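Local coordinates for protein transcriptional regulator (Saccharomonospora viridis, PDB 4KWA) that probably acts as a TetR-family transcriptional repressor that binds DNA through an N-terminal helix-turn-helix, and binds choline in its C-terminal domain, at residues 80-85 with 181-186; 125-130 with 151-156. All coordinates share one frame; numbering follows the deposited sequence.

Contact 1. Residues 80-85 with 181-186; sequences RLVRLV and HLNDFI
V85 and L182 meet at the tightest point between these two helical segments, with V85 CG1 3.6 Å from L182 CD1. V85 has CG1 anti to its backbone N (chi1 169°), which sends that methyl onto the L182 side chain, where it also lies 3.8 Å from L182 CB. The bump of one methyl therefore rests along the length of the leucine, CB to CD1, and the two side chains slant across each other. The other branch, V85 CG2, turns to I186 and meets its CD1 tip to tip at 4.1 Å. V85 thus divides its two methyls between L182 and I186, residues one helical turn apart, so that its forked end faces the hollow between them. I186 is shared in its turn: its CG1 lies 4.2 Å from L81 CD2, so that L81 and V85, also a turn apart, both bear on the isoleucine. The axes run nearly antiparallel, at 154°, and stay 10.8 Å apart at their closest, a gap that the side chains span. Both helices, 77-86 and 175-190, belong to the C-terminal domain of the TetR fold, the all-helical part that binds ligand and dimerises in this family. No hydrogen bond links the segments. At one border V82 and N183 cross at about a right angle, the two valine methyls set against the end of the asparagine, and here the CA atoms of V82 and N183 are 7.2 Å apart, the closest CA pair of the two segments. L182 extends the apolar layer to I159 and L162 of helix 148-168, while H181 hydrogen-bonds through ND1 and NE2 to E150 and R154 of the second subunit.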
ATOM      1  N   ARG A  80     -10.040 -13.711  19.268  1.00 27.17           N
ATOM      2  CA  ARG A  80     -10.683 -13.152  18.096  1.00 28.16           C
ATOM      3  C   ARG A  80      -9.755 -12.221  17.290  1.00 29.44           C
ATOM      4  O   ARG A  80      -9.624 -12.345  16.065  1.00 26.76           O
ATOM      5  CB  ARG A  80     -11.981 -12.392  18.452  1.00 29.95           C
ATOM      6  CG  ARG A  80     -13.132 -13.203  18.860  1.00 33.29           C
ATOM      7  CD  ARG A  80     -14.352 -12.335  19.139  1.00 32.40           C
ATOM      8  NE  ARG A  80     -14.983 -11.806  17.967  1.00 32.25           N
ATOM      9  CZ  ARG A  80     -15.885 -12.461  17.227  1.00 38.27           C
ATOM     10  NH1 ARG A  80     -16.128 -13.757  17.436  1.00 42.82           N
ATOM     11  NH2 ARG A  80     -16.476 -11.865  16.187  1.00 43.41           N
ATOM     12  N   LEU A  81      -9.134 -11.274  17.990  1.00 32.92           N
ATOM     13  CA  LEU A  81      -8.189 -10.296  17.364  1.00 28.61           C
ATOM     14  C   LEU A  81      -7.018 -11.052  16.702  1.00 30.11           C
ATOM     15  O   LEU A  81      -6.656 -10.779  15.547  1.00 28.98           O
ATOM     16  CB  LEU A  81      -7.755  -9.282  18.392  1.00 29.53           C
ATOM     17  CG  LEU A  81      -7.063  -8.082  17.796  1.00 35.13           C
ATOM     18  CD1 LEU A  81      -7.977  -7.308  16.856  1.00 31.67           C
ATOM     19  CD2 LEU A  81      -6.492  -7.171  18.891  1.00 35.46           C
ATOM     20  N   VAL A  82      -6.469 -12.040  17.379  1.00 31.09           N
ATOM     21  CA  VAL A  82      -5.384 -12.874  16.809  1.00 31.73           C
ATOM     22  C   VAL A  82      -5.837 -13.581  15.533  1.00 34.60           C
ATOM     23  O   VAL A  82      -5.108 -13.559  14.554  1.00 29.43           O
ATOM     24  CB  VAL A  82      -4.806 -13.899  17.826  1.00 36.18           C
ATOM     25  CG1 VAL A  82      -3.849 -14.888  17.145  1.00 45.04           C
ATOM     26  CG2 VAL A  82      -4.081 -13.174  18.968  1.00 40.06           C
ATOM     27  N   ARG A  83      -7.041 -14.130  15.509  1.00 31.67           N
ATOM     28  CA  ARG A  83      -7.539 -14.772  14.298  1.00 31.71           C
ATOM     29  C   ARG A  83      -7.801 -13.791  13.174  1.00 26.48           C
ATOM     30  O   ARG A  83      -7.453 -14.013  12.064  1.00 31.14           O
ATOM     31  CB  ARG A  83      -8.813 -15.510  14.572  1.00 32.24           C
ATOM     32  CG  ARG A  83      -8.593 -16.899  15.034  1.00 45.34           C
ATOM     33  CD  ARG A  83      -9.820 -17.409  15.729  1.00 55.58           C
ATOM     34  NE  ARG A  83      -9.479 -18.564  16.512  1.00 67.16           N
ATOM     35  CZ  ARG A  83      -9.475 -19.791  16.052  1.00 64.10           C
ATOM     36  NH1 ARG A  83      -9.130 -20.751  16.862  1.00 60.96           N
ATOM     37  NH2 ARG A  83      -9.832 -20.048  14.808  1.00 63.61           N
ATOM     38  N   LEU A  84      -8.435 -12.703  13.511  1.00 25.38           N
ATOM     39  CA  LEU A  84      -8.686 -11.624  12.575  1.00 29.25           C
ATOM     40  C   LEU A  84      -7.440 -11.170  11.874  1.00 30.64           C
ATOM     41  O   LEU A  84      -7.499 -10.919  10.700  1.00 29.62           O
ATOM     42  CB  LEU A  84      -9.327 -10.398  13.232  1.00 31.40           C
ATOM     43  CG  LEU A  84     -10.812 -10.466  13.407  1.00 38.65           C
ATOM     44  CD1 LEU A  84     -11.304  -9.312  14.289  1.00 41.13           C
ATOM     45  CD2 LEU A  84     -11.500 -10.475  12.012  1.00 38.09           C
ATOM     46  N   VAL A  85      -6.356 -11.004  12.612  1.00 34.08           N
ATOM     47  CA  VAL A  85      -5.089 -10.546  12.070  1.00 33.23           C
ATOM     48  C   VAL A  85      -4.493 -11.642  11.229  1.00 32.79           C
ATOM     49  O   VAL A  85      -4.039 -11.362  10.106  1.00 29.01           O
ATOM     50  CB  VAL A  85      -4.179 -10.008  13.211  1.00 39.47           C
ATOM     51  CG1 VAL A  85      -2.778  -9.781  12.711  1.00 45.06           C
ATOM     52  CG2 VAL A  85      -4.767  -8.716  13.802  1.00 30.60           C
ATOM     53  N   HIS A 181       5.631  -9.796  14.135  1.00 26.77           N
ATOM     54  CA  HIS A 181       5.533  -8.362  14.392  1.00 27.49           C
ATOM     55  C   HIS A 181       4.141  -7.946  14.891  1.00 25.38           C
ATOM     56  O   HIS A 181       3.970  -7.149  15.818  1.00 26.52           O
ATOM     57  CB  HIS A 181       5.937  -7.596  13.106  1.00 24.57           C
ATOM     58  CG  HIS A 181       6.074  -6.118  13.340  1.00 25.61           C
ATOM     59  ND1 HIS A 181       7.309  -5.503  13.492  1.00 27.88           N
ATOM     60  CD2 HIS A 181       5.157  -5.182  13.666  1.00 29.47           C
ATOM     61  CE1 HIS A 181       7.128  -4.237  13.820  1.00 31.42           C
ATOM     62  NE2 HIS A 181       5.838  -4.002  13.897  1.00 29.46           N
ATOM     63  N   LEU A 182       3.089  -8.421  14.216  1.00 25.64           N
ATOM     64  CA  LEU A 182       1.724  -8.082  14.558  1.00 29.41           C
ATOM     65  C   LEU A 182       1.287  -8.682  15.926  1.00 29.82           C
ATOM     66  O   LEU A 182       0.670  -7.993  16.718  1.00 24.41           O
ATOM     67  CB  LEU A 182       0.767  -8.543  13.441  1.00 22.64           C
ATOM     68  CG  LEU A 182       0.750  -7.690  12.167  1.00 28.44           C
ATOM     69  CD1 LEU A 182       0.006  -8.371  11.016  1.00 29.05           C
ATOM     70  CD2 LEU A 182       0.184  -6.316  12.491  1.00 29.02           C
ATOM     71  N   ASN A 183       1.689  -9.922  16.191  1.00 28.10           N
ATOM     72  CA  ASN A 183       1.428 -10.543  17.478  1.00 30.41           C
ATOM     73  C   ASN A 183       2.188  -9.756  18.600  1.00 31.17           C
ATOM     74  O   ASN A 183       1.627  -9.539  19.685  1.00 30.70           O
ATOM     75  CB  ASN A 183       1.644 -12.079  17.373  1.00 34.09           C
ATOM     76  CG  ASN A 183       0.428 -12.794  16.779  1.00 41.32           C
ATOM     77  OD1 ASN A 183       0.403 -13.182  15.591  1.00 50.11           O
ATOM     78  ND2 ASN A 183      -0.620 -12.895  17.569  1.00 41.51           N
ATOM     79  N   ASP A 184       3.412  -9.275  18.344  1.00 26.23           N
ATOM     80  CA  ASP A 184       4.140  -8.422  19.308  1.00 29.43           C
ATOM     81  C   ASP A 184       3.399  -7.126  19.580  1.00 30.89           C
ATOM     82  O   ASP A 184       3.346  -6.654  20.674  1.00 33.82           O
ATOM     83  CB  ASP A 184       5.571  -8.175  18.857  1.00 30.15           C
ATOM     84  CG  ASP A 184       6.461  -9.433  19.016  1.00 51.40           C
ATOM     85  OD1 ASP A 184       5.991 -10.389  19.687  1.00 56.43           O
ATOM     86  OD2 ASP A 184       7.631  -9.463  18.508  1.00 60.49           O
ATOM     87  N   PHE A 185       2.854  -6.522  18.548  1.00 31.37           N
ATOM     88  CA  PHE A 185       2.130  -5.267  18.700  1.00 24.36           C
ATOM     89  C   PHE A 185       0.897  -5.579  19.577  1.00 27.57           C
ATOM     90  O   PHE A 185       0.549  -4.780  20.411  1.00 29.33           O
ATOM     91  CB  PHE A 185       1.657  -4.787  17.303  1.00 24.13           C
ATOM     92  CG  PHE A 185       0.835  -3.489  17.331  1.00 24.12           C
ATOM     93  CD1 PHE A 185       1.431  -2.269  17.527  1.00 28.15           C
ATOM     94  CD2 PHE A 185      -0.507  -3.528  17.192  1.00 23.56           C
ATOM     95  CE1 PHE A 185       0.687  -1.109  17.635  1.00 29.97           C
ATOM     96  CE2 PHE A 185      -1.281  -2.343  17.311  1.00 27.19           C
ATOM     97  CZ  PHE A 185      -0.660  -1.172  17.475  1.00 29.00           C
ATOM     98  N   ILE A 186       0.143  -6.622  19.263  1.00 25.20           N
ATOM     99  CA  ILE A 186      -1.061  -6.941  20.057  1.00 30.35           C
ATOM    100  C   ILE A 186      -0.646  -7.169  21.521  1.00 28.61           C
ATOM    101  O   ILE A 186      -1.141  -6.566  22.459  1.00 31.00           O
ATOM    102  CB  ILE A 186      -1.774  -8.189  19.516  1.00 33.70           C
ATOM    103  CG1 ILE A 186      -2.412  -7.865  18.158  1.00 33.66           C
ATOM    104  CG2 ILE A 186      -2.788  -8.747  20.519  1.00 37.18           C
ATOM    105  CD1 ILE A 186      -2.905  -9.080  17.419  1.00 37.39           C
TER

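Contact 2. Residues 125-130 with 151-156; sequences RWYQTI and LATRLS
Y127 lies against A152 and T153, its ring reached differently by each. T153 OG1 approaches the ring edge near its plane, 3.4 Å from Y127 CE1, whereas the A152 methyl comes in obliquely, 3.7 Å from the same carbon. The ring extends toward helix 148-168 because CG is anti to the backbone N (chi1 175°); beyond the contact Y127 OH hydrogen-bonds to D149. T153 OG1 has its stronger partner in K170 of the second subunit. One turn on, I130 aims its CB at the other segment and sets CG2 3.9 Å from both A152 CB and L155 CD2. The small alanine permits the close approach: the CA atoms of I130 and A152 are 5.7 Å apart. The axes of the short segments pass at 9.1 Å, their N-to-C directions 118° apart. On W126, I130 CG1 lies over one indole face toward its rim. The indole N-H points to a water that accepts from W126 NE1 at 3.0 Å and donates to S156 O at 2.9 Å, bridging the segments where no direct hydrogen bond exists. The side chain of W126 lies about 5 Å from the bound choline, so this packing adjoins the ligand pocket of the TetR-type C-terminal domain. Around it, helix 77-86 touches W126 and L155 through L84 and L81, helix 175-190 packs F185 on L151 and L155, and the second subunit meets T153 and R154.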
ATOM      1  N   ARG A 125     -15.881  -1.555   6.839  1.00 29.85           N
ATOM      2  CA  ARG A 125     -16.474  -2.684   7.527  1.00 30.11           C
ATOM      3  C   ARG A 125     -15.446  -3.389   8.380  1.00 35.68           C
ATOM      4  O   ARG A 125     -15.691  -3.766   9.519  1.00 27.22           O
ATOM      5  CB  ARG A 125     -17.102  -3.634   6.523  1.00 27.77           C
ATOM      6  CG  ARG A 125     -17.899  -4.702   7.185  1.00 33.35           C
ATOM      7  CD  ARG A 125     -18.530  -5.635   6.145  1.00 33.31           C
ATOM      8  NE  ARG A 125     -19.759  -6.162   6.679  1.00 40.43           N
ATOM      9  CZ  ARG A 125     -20.612  -6.875   5.931  1.00 43.35           C
ATOM     10  NH1 ARG A 125     -20.319  -7.123   4.630  1.00 38.25           N
ATOM     11  NH2 ARG A 125     -21.759  -7.284   6.448  1.00 32.79           N
ATOM     12  N   TRP A 126     -14.233  -3.467   7.865  1.00 28.10           N
ATOM     13  CA  TRP A 126     -13.138  -4.142   8.534  1.00 28.99           C
ATOM     14  C   TRP A 126     -12.712  -3.284   9.722  1.00 29.19           C
ATOM     15  O   TRP A 126     -12.495  -3.790  10.824  1.00 31.55           O
ATOM     16  CB  TRP A 126     -12.050  -4.314   7.472  1.00 34.38           C
ATOM     17  CG  TRP A 126     -10.656  -4.437   7.903  1.00 34.03           C
ATOM     18  CD1 TRP A 126      -9.647  -3.600   7.600  1.00 35.48           C
ATOM     19  CD2 TRP A 126     -10.115  -5.477   8.676  1.00 37.61           C
ATOM     20  NE1 TRP A 126      -8.462  -4.052   8.149  1.00 46.96           N
ATOM     21  CE2 TRP A 126      -8.722  -5.239   8.795  1.00 38.31           C
ATOM     22  CE3 TRP A 126     -10.651  -6.594   9.261  1.00 38.03           C
ATOM     23  CZ2 TRP A 126      -7.900  -6.044   9.554  1.00 48.13           C
ATOM     24  CZ3 TRP A 126      -9.820  -7.424   9.977  1.00 47.06           C
ATOM     25  CH2 TRP A 126      -8.460  -7.145  10.123  1.00 52.23           C
ATOM     26  N   TYR A 127     -12.619  -2.001   9.469  1.00 27.56           N
ATOM     27  CA  TYR A 127     -12.231  -1.041  10.425  1.00 26.95           C
ATOM     28  C   TYR A 127     -13.174  -1.138  11.649  1.00 26.88           C
ATOM     29  O   TYR A 127     -12.720  -1.270  12.795  1.00 28.32           O
ATOM     30  CB  TYR A 127     -12.290   0.334   9.816  1.00 28.64           C
ATOM     31  CG  TYR A 127     -12.010   1.478  10.785  1.00 28.52           C
ATOM     32  CD1 TYR A 127     -10.733   1.856  11.111  1.00 37.07           C
ATOM     33  CD2 TYR A 127     -13.033   2.189  11.323  1.00 36.00           C
ATOM     34  CE1 TYR A 127     -10.507   2.943  11.893  1.00 35.36           C
ATOM     35  CE2 TYR A 127     -12.805   3.243  12.161  1.00 37.90           C
ATOM     36  CZ  TYR A 127     -11.526   3.591  12.466  1.00 35.28           C
ATOM     37  OH  TYR A 127     -11.365   4.683  13.309  1.00 38.91           O
ATOM     38  N   GLN A 128     -14.450  -1.138  11.396  1.00 27.92           N
ATOM     39  CA  GLN A 128     -15.456  -1.311  12.487  1.00 27.77           C
ATOM     40  C   GLN A 128     -15.361  -2.656  13.214  1.00 25.24           C
ATOM     41  O   GLN A 128     -15.490  -2.673  14.437  1.00 26.13           O
ATOM     42  CB  GLN A 128     -16.862  -0.994  12.030  1.00 27.12           C
ATOM     43  CG  GLN A 128     -17.079   0.400  11.471  1.00 34.11           C
ATOM     44  CD  GLN A 128     -16.794   1.616  12.406  1.00 37.08           C
ATOM     45  OE1 GLN A 128     -16.602   2.759  11.937  1.00 38.81           O
ATOM     46  NE2 GLN A 128     -16.753   1.385  13.666  1.00 36.88           N
ATOM     47  N   THR A 129     -15.120  -3.749  12.488  1.00 23.19           N
ATOM     48  CA  THR A 129     -14.867  -5.021  13.081  1.00 23.10           C
ATOM     49  C   THR A 129     -13.709  -4.973  14.100  1.00 26.52           C
ATOM     50  O   THR A 129     -13.775  -5.533  15.185  1.00 26.19           O
ATOM     51  CB  THR A 129     -14.602  -6.024  11.977  1.00 31.43           C
ATOM     52  OG1 THR A 129     -15.866  -6.242  11.367  1.00 28.13           O
ATOM     53  CG2 THR A 129     -14.060  -7.338  12.561  1.00 32.15           C
ATOM     54  N   ILE A 130     -12.582  -4.364  13.683  1.00 25.13           N
ATOM     55  CA  ILE A 130     -11.431  -4.225  14.534  1.00 27.96           C
ATOM     56  C   ILE A 130     -11.796  -3.405  15.735  1.00 26.44           C
ATOM     57  O   ILE A 130     -11.555  -3.844  16.903  1.00 25.13           O
ATOM     58  CB  ILE A 130     -10.271  -3.514  13.773  1.00 28.96           C
ATOM     59  CG1 ILE A 130      -9.807  -4.342  12.576  1.00 34.24           C
ATOM     60  CG2 ILE A 130      -9.100  -3.323  14.715  1.00 29.14           C
ATOM     61  CD1 ILE A 130      -9.404  -5.753  12.932  1.00 40.93           C
ATOM     62  N   LEU A 151      -6.728   3.201  17.607  1.00 28.93           N
ATOM     63  CA  LEU A 151      -6.098   1.894  17.587  1.00 30.92           C
ATOM     64  C   LEU A 151      -6.498   1.110  16.349  1.00 27.59           C
ATOM     65  O   LEU A 151      -5.650   0.477  15.766  1.00 34.19           O
ATOM     66  CB  LEU A 151      -6.373   1.130  18.882  1.00 33.93           C
ATOM     67  CG  LEU A 151      -5.777  -0.289  18.910  1.00 35.38           C
ATOM     68  CD1 LEU A 151      -4.290  -0.256  18.570  1.00 39.85           C
ATOM     69  CD2 LEU A 151      -5.957  -0.938  20.283  1.00 39.84           C
ATOM     70  N   ALA A 152      -7.806   0.998  16.009  1.00 29.78           N
ATOM     71  CA  ALA A 152      -8.179   0.394  14.740  1.00 29.87           C
ATOM     72  C   ALA A 152      -7.425   1.062  13.555  1.00 30.93           C
ATOM     73  O   ALA A 152      -7.034   0.409  12.645  1.00 30.85           O
ATOM     74  CB  ALA A 152      -9.665   0.531  14.514  1.00 35.21           C
ATOM     75  N   THR A 153      -7.320   2.380  13.539  1.00 29.48           N
ATOM     76  CA  THR A 153      -6.536   3.145  12.503  1.00 27.88           C
ATOM     77  C   THR A 153      -5.129   2.688  12.455  1.00 28.97           C
ATOM     78  O   THR A 153      -4.591   2.370  11.367  1.00 28.58           O
ATOM     79  CB  THR A 153      -6.612   4.644  12.762  1.00 32.24           C
ATOM     80  OG1 THR A 153      -7.904   5.106  12.335  1.00 30.07           O
ATOM     81  CG2 THR A 153      -5.609   5.405  11.918  1.00 34.41           C
ATOM     82  N   ARG A 154      -4.511   2.624  13.617  1.00 26.22           N
ATOM     83  CA  ARG A 154      -3.128   2.130  13.671  1.00 27.03           C
ATOM     84  C   ARG A 154      -2.959   0.710  13.264  1.00 31.92           C
ATOM     85  O   ARG A 154      -2.044   0.423  12.487  1.00 26.26           O
ATOM     86  CB  ARG A 154      -2.547   2.368  15.050  1.00 28.19           C
ATOM     87  CG  ARG A 154      -1.098   2.121  15.279  1.00 27.54           C
ATOM     88  CD  ARG A 154      -0.479   2.772  16.531  1.00 33.16           C
ATOM     89  NE  ARG A 154      -0.541   4.235  16.497  1.00 34.03           N
ATOM     90  CZ  ARG A 154      -0.219   5.087  17.457  1.00 38.01           C
ATOM     91  NH1 ARG A 154      -0.338   6.428  17.207  1.00 34.44           N
ATOM     92  NH2 ARG A 154       0.225   4.635  18.616  1.00 34.33           N
ATOM     93  N   LEU A 155      -3.799  -0.207  13.790  1.00 26.55           N
ATOM     94  CA  LEU A 155      -3.646  -1.620  13.435  1.00 31.05           C
ATOM     95  C   LEU A 155      -3.825  -1.842  11.956  1.00 23.17           C
ATOM     96  O   LEU A 155      -2.998  -2.568  11.330  1.00 25.81           O
ATOM     97  CB  LEU A 155      -4.545  -2.512  14.301  1.00 27.73           C
ATOM     98  CG  LEU A 155      -4.425  -3.975  14.026  1.00 29.06           C
ATOM     99  CD1 LEU A 155      -2.981  -4.487  14.168  1.00 27.15           C
ATOM    100  CD2 LEU A 155      -5.417  -4.695  14.936  1.00 29.16           C
ATOM    101  N   SER A 156      -4.833  -1.257  11.357  1.00 27.31           N
ATOM    102  CA  SER A 156      -5.090  -1.388   9.938  1.00 31.36           C
ATOM    103  C   SER A 156      -4.001  -0.885   9.045  1.00 22.77           C
ATOM    104  O   SER A 156      -3.623  -1.549   8.054  1.00 24.31           O
ATOM    105  CB  SER A 156      -6.419  -0.754   9.521  1.00 30.61           C
ATOM    106  OG  SER A 156      -6.534   0.558   9.891  1.00 32.87           O
TER
HETATM  107  O   HOH W   1      -5.663  -3.395   7.258  1.00 31.06           O

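How the contacts relate
This chain is the C-terminal portion of a longer protein. After its helix-turn-helix region and the long helix 48-71, the chain enters helix 77-86, which supplies the first half of contact 1. It then runs through helix 94-109 into helix 113-139, turns back as helix 148-168, and so closes the short loop of contact 2, with 20 residues between its segments. Helix 175-190 finally returns to 77-86, closing contact 1 across 95 residues, so contact 2 is nested within it. Their centres are 12 Å apart, and they touch directly: L84 CD1 lies 3.8 Å from T129 CG2. Together they join four helices of the C-terminal domain, and both reach the second subunit.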